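Local coordinates for putative fusidic acid resistance protein (Staphylococcus aureus, PDB 2YB5) that confers resistance to the antibiotic fusidic acid, probably by binding elongation factor G and helping to clear it from ribosomes stalled by the drug, at residues I149-V154 and Y189-D193; C158-Q163 and C197-L201. One frame throughout, in Å; residues are numbered along the deposited sequence.

Interaction 1 of 2, residues I149-V154 and Y189-D193; sequences ISPNKV and YICYD. With ZN (zinc ion), chain C.
The Tyr192 ring lies against the loop 149-154, its neighbours all approaching obliquely: Lys153, Pro151 and the Ser150 carbonyl stand on one side of the ring plane, and Ile149 reaches it from the other. This is the edge of the treble-clef zinc-finger domain, where the loop following strand 142-149 bends around the end of strand 186-191, the last strand of the antiparallel sheet. The Lys153 chain crosses the tyrosine at about a right angle, and its CD rests 3.6 Å from Tyr192 CB, so methylene carbons rather than the ammonium group make the contact. Further out along the ring, Pro151 CA is 3.8 Å from Tyr192 CE1, and the pyrrolidine CB lies 3.9 Å from Tyr192 OH. Ser150 O comes equally near CE1 of Tyr192, but its hydrogen bond is to Ser168 OG. What turns the ring toward the loop is the first torsion of Tyr192, which sets CG opposite the backbone N (chi1 -170°). Ile149 CD1 sits between two partners, 4.2 Å from Tyr192 CD1 and 4.1 Å from Ile190 CG1, and so extends the apolar contact inward; both isoleucines are buried and also touch Lys131 of strand 130-136. The second flat group, the Tyr189 ring, lies at the exposed end of the contact, and Val154 CG2 approaches it obliquely, 3.7 Å from Tyr189 CE2. Side-chain contacts across the two segments are thus mainly van der Waals. Backbone bonds from Val154 to Thr167 and from Tyr192 to Asp166 tie both partners to the chain between them. Between the two tyrosines, Cys191 turns away from the loop, and its SG binds the zinc ion at 2.1 Å.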
loop_
_atom_site.group_PDB
_atom_site.type_symbol
_atom_site.label_atom_id
_atom_site.label_comp_id
_atom_site.label_asym_id
_atom_site.label_seq_id
_atom_site.Cartn_x
_atom_site.Cartn_y
_atom_site.Cartn_z
ATOM N N ILE A 149 18.881 3.449 -7.167
ATOM C CA ILE A 149 17.858 4.431 -7.482
ATOM C C ILE A 149 18.479 5.835 -7.471
ATOM O O ILE A 149 19.024 6.272 -6.465
ATOM C CB ILE A 149 16.648 4.300 -6.516
ATOM C CG1 ILE A 149 15.454 5.108 -7.042
ATOM C CG2 ILE A 149 17.029 4.697 -5.088
ATOM C CD1 ILE A 149 14.106 4.711 -6.445
ATOM N N SER A 150 18.441 6.526 -8.609
ATOM C CA SER A 150 19.014 7.865 -8.679
ATOM C C SER A 150 18.180 8.849 -7.853
ATOM O O SER A 150 16.953 8.785 -7.877
ATOM C CB SER A 150 19.094 8.350 -10.112
ATOM O OG SER A 150 19.856 9.541 -10.166
ATOM N N PRO A 151 18.847 9.761 -7.117
ATOM C CA PRO A 151 18.132 10.731 -6.297
ATOM C C PRO A 151 17.555 11.877 -7.112
ATOM O O PRO A 151 16.827 12.709 -6.573
ATOM C CB PRO A 151 19.215 11.235 -5.336
ATOM C CG PRO A 151 20.473 11.154 -6.138
ATOM C CD PRO A 151 20.307 9.956 -7.043
ATOM N N ASN A 152 17.887 11.917 -8.400
ATOM C CA ASN A 152 17.302 12.879 -9.322
ATOM C C ASN A 152 15.948 12.350 -9.795
ATOM O O ASN A 152 15.883 11.416 -10.591
ATOM C CB ASN A 152 18.256 13.129 -10.492
ATOM C CG ASN A 152 19.625 13.628 -10.036
ATOM O OD1 ASN A 152 19.771 14.201 -8.950
ATOM N ND2 ASN A 152 20.637 13.403 -10.865
ATOM N N LYS A 153 14.872 12.946 -9.285
ATOM C CA LYS A 153 13.517 12.417 -9.463
ATOM C C LYS A 153 12.839 13.040 -10.669
ATOM O O LYS A 153 13.139 14.175 -11.026
ATOM C CB LYS A 153 12.672 12.672 -8.203
ATOM C CG LYS A 153 13.321 12.153 -6.916
ATOM C CD LYS A 153 12.477 12.406 -5.669
ATOM C CE LYS A 153 12.296 13.895 -5.386
ATOM N NZ LYS A 153 11.874 14.150 -3.977
ATOM N N VAL A 154 11.936 12.288 -11.298
ATOM C CA VAL A 154 11.111 12.798 -12.398
ATOM C C VAL A 154 9.652 12.376 -12.183
ATOM O O VAL A 154 9.371 11.252 -11.742
ATOM C CB VAL A 154 11.604 12.313 -13.788
ATOM C CG1 VAL A 154 13.018 12.816 -14.069
ATOM C CG2 VAL A 154 11.552 10.807 -13.906
ATOM N N TYR A 189 10.530 2.742 -13.197
ATOM C CA TYR A 189 10.311 3.927 -12.384
ATOM C C TYR A 189 9.300 3.649 -11.268
ATOM O O TYR A 189 8.206 3.161 -11.520
ATOM C CB TYR A 189 9.866 5.114 -13.257
ATOM C CG TYR A 189 11.029 5.700 -14.063
ATOM C CD1 TYR A 189 11.403 5.154 -15.290
ATOM C CD2 TYR A 189 11.766 6.780 -13.580
ATOM C CE1 TYR A 189 12.468 5.674 -16.020
ATOM C CE2 TYR A 189 12.837 7.310 -14.310
ATOM C CZ TYR A 189 13.180 6.749 -15.523
ATOM O OH TYR A 189 14.234 7.268 -16.240
ATOM N N ILE A 190 9.699 3.975 -10.039
ATOM C CA ILE A 190 8.859 3.822 -8.865
ATOM C C ILE A 190 8.965 5.049 -7.953
ATOM O O ILE A 190 9.870 5.876 -8.108
ATOM C CB ILE A 190 9.236 2.564 -8.046
ATOM C CG1 ILE A 190 10.681 2.663 -7.525
ATOM C CG2 ILE A 190 9.020 1.297 -8.872
ATOM C CD1 ILE A 190 11.124 1.472 -6.652
ATOM N N CYS A 191 8.051 5.133 -6.990
ATOM C CA CYS A 191 8.039 6.218 -6.019
ATOM C C CYS A 191 9.394 6.260 -5.318
ATOM O O CYS A 191 9.864 5.252 -4.805
ATOM C CB CYS A 191 6.929 6.013 -4.989
ATOM S SG CYS A 191 5.168 6.050 -5.599
ATOM N N TYR A 192 10.037 7.423 -5.319
ATOM C CA TYR A 192 11.267 7.591 -4.572
ATOM C C TYR A 192 11.036 7.307 -3.083
ATOM O O TYR A 192 11.847 6.654 -2.425
ATOM C CB TYR A 192 11.803 9.010 -4.722
ATOM C CG TYR A 192 13.196 9.132 -4.167
ATOM C CD1 TYR A 192 14.271 8.587 -4.854
ATOM C CD2 TYR A 192 13.436 9.749 -2.939
ATOM C CE1 TYR A 192 15.559 8.666 -4.350
ATOM C CE2 TYR A 192 14.721 9.839 -2.430
ATOM C CZ TYR A 192 15.778 9.286 -3.143
ATOM O OH TYR A 192 17.067 9.363 -2.681
ATOM N N ASP A 193 9.920 7.823 -2.579
ATOM C CA ASP A 193 9.509 7.664 -1.193
ATOM C C ASP A 193 8.492 6.518 -1.085
ATOM O O ASP A 193 7.329 6.674 -1.441
ATOM C CB ASP A 193 8.897 8.986 -0.706
ATOM C CG ASP A 193 8.362 8.906 0.694
ATOM O OD1 ASP A 193 8.549 7.880 1.373
ATOM O OD2 ASP A 193 7.737 9.889 1.123
HETATM ZN ZN ZN C . 4.370 4.097 -5.860
#

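Interaction 2 of 2, residues C158-Q163 and C197-L201; sequences CKICNQ and CNQNL. With ZN (zinc ion), chain C.
The backbones come closest where the knuckle turn 158-163 meets the end of helix 194-200, with Cys161 CA only 4.6 Å from Leu201 CA. The turn is the CxxC zinc knuckle of the treble-clef finger, and the helix supplies the ligand that faces it. Cys158 SG binds the zinc ion at 2.3 Å; Cys161 and Cys197 bind through their sulfurs too, and Cys191 completes the four-cysteine site. The first torsion of Cys161 places SG between its backbone N and carbonyl carbon (chi1 64°), turned to the metal, while its CB packs against Asn200 and Leu201. From the helix, the Asn200 amide sends ND2 to Cys161 SG in a weak but fairly straight hydrogen bond of 3.7 Å (163° at the hydrogen). Gln163 lays its own amide over that of Asn200, the two planes stacked and 24° apart, with Gln163 NE2 3.5 Å from Asn200 CB. On the apolar side Ile160 turns its CG2 branch to the helix, 3.9 Å from Cys197 SG and 4.1 Å from Leu201 CD1. Leu207 and Phe210 of helix 204-214 also contact Ile160, so this side of the site faces other side chains of the chain. Inside the knuckle the backbone turns its N-H groups to the sulfurs: Ile160 N donates to Cys158 SG at 3.2 Å and Cys161 N to the same atom at 3.5 Å, while Gln163 N makes a weak bond to Cys161 SG. Four cysteine sulfurs, if all are thiolates, would outweigh the charge of the zinc ion; the N-H donors, with the Asn200 amide, probably spread part of the excess and help hold the knuckle sulfurs in place, consistent with a structural zinc site.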
loop_
_atom_site.group_PDB
_atom_site.type_symbol
_atom_site.label_atom_id
_atom_site.label_comp_id
_atom_site.label_asym_id
_atom_site.label_seq_id
_atom_site.Cartn_x
_atom_site.Cartn_y
_atom_site.Cartn_z
ATOM N N CYS A 158 4.315 5.651 -10.977
ATOM C CA CYS A 158 5.060 4.623 -10.262
ATOM C C CYS A 158 4.586 3.261 -10.740
ATOM O O CYS A 158 3.396 2.995 -10.742
ATOM C CB CYS A 158 4.828 4.746 -8.752
ATOM S SG CYS A 158 5.331 3.293 -7.779
ATOM N N LYS A 159 5.500 2.378 -11.118
ATOM C CA LYS A 159 5.064 1.062 -11.578
ATOM C C LYS A 159 4.731 0.048 -10.472
ATOM O O LYS A 159 4.443 -1.107 -10.775
ATOM C CB LYS A 159 6.060 0.494 -12.586
ATOM C CG LYS A 159 6.188 1.375 -13.840
ATOM C CD LYS A 159 4.887 1.480 -14.649
ATOM C CE LYS A 159 5.044 2.435 -15.831
ATOM N NZ LYS A 159 3.781 2.624 -16.614
ATOM N N ILE A 160 4.735 0.474 -9.206
ATOM C CA ILE A 160 4.204 -0.354 -8.131
ATOM C C ILE A 160 2.751 0.011 -7.806
ATOM O O ILE A 160 1.871 -0.836 -7.872
ATOM C CB ILE A 160 5.070 -0.270 -6.880
ATOM C CG1 ILE A 160 6.399 -0.994 -7.120
ATOM C CG2 ILE A 160 4.348 -0.889 -5.671
ATOM C CD1 ILE A 160 7.448 -0.660 -6.131
ATOM N N CYS A 161 2.505 1.268 -7.451
ATOM C CA CYS A 161 1.186 1.700 -7.032
ATOM C C CYS A 161 0.363 2.239 -8.200
ATOM O O CYS A 161 -0.818 2.505 -8.034
ATOM C CB CYS A 161 1.296 2.772 -5.941
ATOM S SG CYS A 161 2.085 4.318 -6.467
ATOM N N ASN A 162 1.008 2.412 -9.357
ATOM C CA ASN A 162 0.388 2.906 -10.589
ATOM C C ASN A 162 -0.104 4.351 -10.557
ATOM O O ASN A 162 -0.745 4.782 -11.501
ATOM C CB ASN A 162 -0.752 1.981 -11.049
ATOM C CG ASN A 162 -0.259 0.615 -11.481
ATOM O OD1 ASN A 162 -0.895 -0.403 -11.204
ATOM N ND2 ASN A 162 0.861 0.589 -12.184
ATOM N N GLN A 163 0.207 5.113 -9.511
ATOM C CA GLN A 163 -0.198 6.520 -9.468
ATOM C C GLN A 163 0.945 7.451 -9.884
ATOM O O GLN A 163 2.096 7.022 -10.020
ATOM C CB GLN A 163 -0.727 6.878 -8.079
ATOM C CG GLN A 163 -1.927 6.000 -7.676
ATOM C CD GLN A 163 -2.778 6.591 -6.571
ATOM O OE1 GLN A 163 -2.893 7.809 -6.439
ATOM N NE2 GLN A 163 -3.395 5.721 -5.774
ATOM N N CYS A 197 4.290 5.871 -1.569
ATOM C CA CYS A 197 3.850 4.703 -2.362
ATOM C C CYS A 197 2.857 3.804 -1.607
ATOM O O CYS A 197 1.812 3.426 -2.144
ATOM C CB CYS A 197 5.062 3.839 -2.752
ATOM S SG CYS A 197 4.722 2.579 -3.997
ATOM N N ASN A 198 3.205 3.472 -0.369
ATOM C CA ASN A 198 2.374 2.595 0.461
ATOM C C ASN A 198 1.016 3.186 0.843
ATOM O O ASN A 198 0.086 2.440 1.128
ATOM C CB ASN A 198 3.134 2.160 1.709
ATOM C CG ASN A 198 4.005 0.951 1.454
ATOM O OD1 ASN A 198 3.519 -0.179 1.483
ATOM N ND2 ASN A 198 5.303 1.180 1.194
ATOM N N GLN A 199 0.911 4.519 0.825
ATOM C CA GLN A 199 -0.381 5.211 0.969
ATOM C C GLN A 199 -1.248 5.048 -0.279
ATOM O O GLN A 199 -2.471 5.110 -0.190
ATOM C CB GLN A 199 -0.188 6.712 1.258
ATOM C CG GLN A 199 0.505 7.037 2.584
ATOM C CD GLN A 199 -0.326 6.660 3.789
ATOM O OE1 GLN A 199 -0.646 5.489 3.994
ATOM N NE2 GLN A 199 -0.688 7.655 4.603
ATOM N N ASN A 200 -0.613 4.849 -1.431
ATOM C CA ASN A 200 -1.321 4.672 -2.698
ATOM C C ASN A 200 -1.591 3.209 -3.060
ATOM O O ASN A 200 -2.452 2.924 -3.892
ATOM C CB ASN A 200 -0.503 5.271 -3.857
ATOM C CG ASN A 200 -0.030 6.703 -3.590
ATOM O OD1 ASN A 200 -0.640 7.446 -2.800
ATOM N ND2 ASN A 200 1.077 7.095 -4.260
ATOM N N LEU A 201 -0.825 2.287 -2.489
ATOM C CA LEU A 201 -0.836 0.906 -2.969
ATOM C C LEU A 201 -2.079 0.148 -2.494
ATOM O O LEU A 201 -2.211 -0.159 -1.309
ATOM C CB LEU A 201 0.435 0.171 -2.520
ATOM C CG LEU A 201 0.552 -1.308 -2.897
ATOM C CD1 LEU A 201 0.464 -1.514 -4.414
ATOM C CD2 LEU A 201 1.863 -1.903 -2.336
HETATM ZN ZN ZN C . 4.370 4.097 -5.860
#

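Both contacts belong to the same treble-clef finger and share its zinc ion: interaction 2 brings three of the cysteine ligands, interaction 1 the fourth. Interaction 2 is the buried one, nearer the centre of the chain, with metal bonds, N-H to sulfur bonds and stacked amides tying the knuckle to helix 194-200. Interaction 1, some 13 Å away between centres, lies toward the surface and rests on two tyrosine rings against aliphatic side chains, joining a loop to a strand end. Their segments alternate along the chain, and the two meet directly where Tyr189 O probably accepts a hydrogen bond from Lys159 N at 2.8 Å, linking strand 186-191 to the knuckle.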